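PDB 6KHR: formate-dependent phosphoribosylglycinamide formyltransferase from Mycobacterium tuberculosis H37Rv, which belongs to the ATP-grasp superfamily of enzymes, contains a large antiparallel sheet and is found here in a two-chain assembly. Local coordinates for residues A[284-293]-A[305-313]. Sequence-based numbering, arbitrary orientation.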
loop_
_atom_site.group_PDB
_atom_site.type_symbol
_atom_site.label_atom_id
_atom_site.label_comp_id
_atom_site.label_asym_id
_atom_site.label_seq_id
_atom_site.Cartn_x
_atom_site.Cartn_y
_atom_site.Cartn_z
ATOM N N LEU A 284 13.637 20.025 15.073
ATOM C CA LEU A 284 12.262 20.319 14.683
ATOM C C LEU A 284 11.276 19.839 15.740
ATOM O O LEU A 284 10.332 20.560 16.079
ATOM C CB LEU A 284 11.950 19.700 13.318
ATOM C CG LEU A 284 12.779 20.288 12.173
ATOM C CD1 LEU A 284 12.671 19.422 10.926
ATOM C CD2 LEU A 284 12.386 21.736 11.881
ATOM N N GLY A 285 11.489 18.642 16.288
ATOM C CA GLY A 285 10.615 18.108 17.321
ATOM C C GLY A 285 9.259 17.671 16.785
ATOM O O GLY A 285 8.919 17.834 15.615
ATOM N N GLY A 286 8.477 17.080 17.678
ATOM C CA GLY A 286 7.155 16.601 17.330
ATOM C C GLY A 286 7.197 15.257 16.642
ATOM O O GLY A 286 8.236 14.762 16.207
ATOM N N ARG A 287 6.023 14.656 16.537
ATOM C CA ARG A 287 5.877 13.405 15.814
ATOM C C ARG A 287 5.849 13.653 14.306
ATOM O O ARG A 287 5.461 14.723 13.839
ATOM C CB ARG A 287 4.605 12.693 16.265
ATOM C CG ARG A 287 4.869 11.465 17.116
ATOM C CD ARG A 287 3.675 11.090 17.955
ATOM N NE ARG A 287 2.418 11.427 17.304
ATOM C CZ ARG A 287 1.329 11.825 17.951
ATOM N NH1 ARG A 287 1.354 11.954 19.266
ATOM N NH2 ARG A 287 0.220 12.103 17.283
ATOM N N GLY A 288 6.270 12.662 13.541
ATOM C CA GLY A 288 6.171 12.784 12.104
ATOM C C GLY A 288 7.144 11.884 11.377
ATOM O O GLY A 288 7.892 11.111 11.973
ATOM N N VAL A 289 7.096 11.994 10.056
ATOM C CA VAL A 289 8.013 11.305 9.169
ATOM C C VAL A 289 8.783 12.376 8.424
ATOM O O VAL A 289 8.182 13.239 7.769
ATOM C CB VAL A 289 7.294 10.369 8.185
ATOM C CG1 VAL A 289 8.268 9.825 7.237
ATOM C CG2 VAL A 289 6.669 9.233 8.928
ATOM N N PHE A 290 10.094 12.347 8.546
ATOM C CA PHE A 290 10.929 13.390 7.978
ATOM C C PHE A 290 11.827 12.774 6.922
ATOM O O PHE A 290 12.364 11.679 7.113
ATOM C CB PHE A 290 11.764 14.081 9.067
ATOM C CG PHE A 290 10.942 14.767 10.128
ATOM C CD1 PHE A 290 10.277 14.029 11.105
ATOM C CD2 PHE A 290 10.845 16.153 10.159
ATOM C CE1 PHE A 290 9.527 14.657 12.077
ATOM C CE2 PHE A 290 10.087 16.791 11.139
ATOM C CZ PHE A 290 9.430 16.036 12.097
ATOM N N GLY A 291 11.958 13.473 5.789
ATOM C CA GLY A 291 12.911 13.110 4.772
ATOM C C GLY A 291 14.090 14.061 4.843
ATOM O O GLY A 291 13.930 15.282 4.715
ATOM N N VAL A 292 15.262 13.507 5.087
ATOM C CA VAL A 292 16.452 14.328 5.272
ATOM C C VAL A 292 17.335 14.112 4.065
ATOM O O VAL A 292 17.746 12.977 3.784
ATOM C CB VAL A 292 17.198 13.993 6.568
ATOM C CG1 VAL A 292 18.551 14.653 6.566
ATOM C CG2 VAL A 292 16.409 14.447 7.740
ATOM N N GLU A 293 17.630 15.195 3.360
ATOM C CA GLU A 293 18.381 15.113 2.124
ATOM C C GLU A 293 19.866 15.301 2.389
ATOM O O GLU A 293 20.270 16.259 3.062
ATOM C CB GLU A 293 17.862 16.141 1.121
ATOM C CG GLU A 293 16.498 15.767 0.556
ATOM C CD GLU A 293 16.475 14.369 -0.087
ATOM O OE1 GLU A 293 15.383 13.765 -0.174
ATOM O OE2 GLU A 293 17.540 13.872 -0.515
ATOM N N ASP A 305 18.894 19.341 2.769
ATOM C CA ASP A 305 17.524 19.780 3.014
ATOM C C ASP A 305 16.793 18.776 3.903
ATOM O O ASP A 305 17.264 17.663 4.143
ATOM C CB ASP A 305 16.767 19.966 1.702
ATOM C CG ASP A 305 15.562 20.844 1.859
ATOM O OD1 ASP A 305 15.427 21.463 2.940
ATOM O OD2 ASP A 305 14.748 20.907 0.914
ATOM N N VAL A 306 15.616 19.187 4.372
ATOM C CA VAL A 306 14.676 18.306 5.051
ATOM C C VAL A 306 13.256 18.729 4.693
ATOM O O VAL A 306 12.943 19.924 4.651
ATOM C CB VAL A 306 14.883 18.302 6.586
ATOM C CG1 VAL A 306 14.826 19.709 7.155
ATOM C CG2 VAL A 306 13.852 17.383 7.270
ATOM N N THR A 307 12.393 17.743 4.439
ATOM C CA THR A 307 10.976 18.001 4.224
ATOM C C THR A 307 10.104 17.221 5.202
ATOM O O THR A 307 10.369 16.052 5.502
ATOM C CB THR A 307 10.553 17.648 2.819
ATOM O OG1 THR A 307 9.131 17.770 2.728
ATOM C CG2 THR A 307 10.957 16.233 2.484
ATOM N N VAL A 308 9.032 17.871 5.659
ATOM C CA VAL A 308 8.052 17.257 6.549
ATOM C C VAL A 308 6.988 16.503 5.756
ATOM O O VAL A 308 5.995 16.034 6.326
ATOM C CB VAL A 308 7.392 18.315 7.457
ATOM C CG1 VAL A 308 8.444 19.134 8.203
ATOM C CG2 VAL A 308 6.458 19.215 6.640
ATOM N N CYS A 309 7.184 16.369 4.444
ATOM C CA CYS A 309 6.237 15.698 3.555
ATOM C C CYS A 309 6.900 14.528 2.829
ATOM O O CYS A 309 8.087 14.590 2.504
ATOM C CB CYS A 309 5.673 16.677 2.516
ATOM S SG CYS A 309 5.152 18.291 3.160
ATOM N N PRO A 310 6.148 13.446 2.530
ATOM C CA PRO A 310 6.776 12.259 1.927
ATOM C C PRO A 310 7.377 12.534 0.561
ATOM O O PRO A 310 6.655 12.780 -0.410
ATOM C CB PRO A 310 5.618 11.255 1.832
ATOM C CG PRO A 310 4.391 12.108 1.770
ATOM C CD PRO A 310 4.685 13.299 2.643
ATOM N N ALA A 311 8.703 12.473 0.475
ATOM C CA ALA A 311 9.399 12.827 -0.755
ATOM C C ALA A 311 9.065 11.861 -1.889
ATOM O O ALA A 311 8.709 10.699 -1.670
ATOM C CB ALA A 311 10.913 12.853 -0.520
ATOM N N GLY A 312 9.171 12.371 -3.116
ATOM C CA GLY A 312 9.056 11.521 -4.280
ATOM C C GLY A 312 9.974 10.314 -4.235
ATOM O O GLY A 312 9.596 9.229 -4.687
ATOM N N SER A 313 11.180 10.467 -3.671
ATOM C CA SER A 313 12.071 9.309 -3.612
ATOM C C SER A 313 11.560 8.216 -2.676
ATOM O O SER A 313 11.942 7.053 -2.844
ATOM C CB SER A 313 13.475 9.715 -3.184
ATOM O OG SER A 313 13.478 10.154 -1.847
#
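G291 and T307 form a hydrogen-bonded pair in the antiparallel β-hairpin made by strands 288-297 and 300-307 of the ATP-grasp domain. The G291 amide donates to T307 O at 3.0 Å, and T307 N returns a bond to G291 O; in both, the donor lies in the carbonyl plane. G291 O also receives a CA-H...O contact from V306 CA at 3.1 Å. One rung further on, E293 N reaches D305 O at 2.6 Å with the donor tilted 32° from the carbonyl plane, whereas the return bond from D305 N to E293 O, at 3.4 Å, is weak. The backbones of F290 and V292, which flank G291 in sequence, bond instead to V230 and M228 of strand 224-235, so strand 288-297 is held from both neighbours while 300-307 is the outermost strand of the sheet within the chain.

V292 and V306 are a non-hydrogen-bonded pair and meet through their CG2 methyls at 3.9 Å. V306 CG2 also reaches the edge of the F290 ring, near its plane, and the end of L284. F290 CE2 touches V308 CG1 obliquely. Helices 267-284 and 122-129 pack on this apolar side.

On the face bearing E293, D305 and T307, the CB atoms of E293 and D305 lie side by side, but the carboxylates have other partners. E293 bends at chi2 (-55°); its OE1 bonds to T227 OG1 and its OE2 to H249 NE2, and S313 OG bonds to the same T227 OG1. D305 OD1 accepts a weak bond from V306 N, and OD2 makes a long, weak ion pair with R131 NH1. Where the strand ends, T307 opens an ST turn: its OG1, anti to the backbone N (chi1 173°), accepts from C309 N at 2.9 Å.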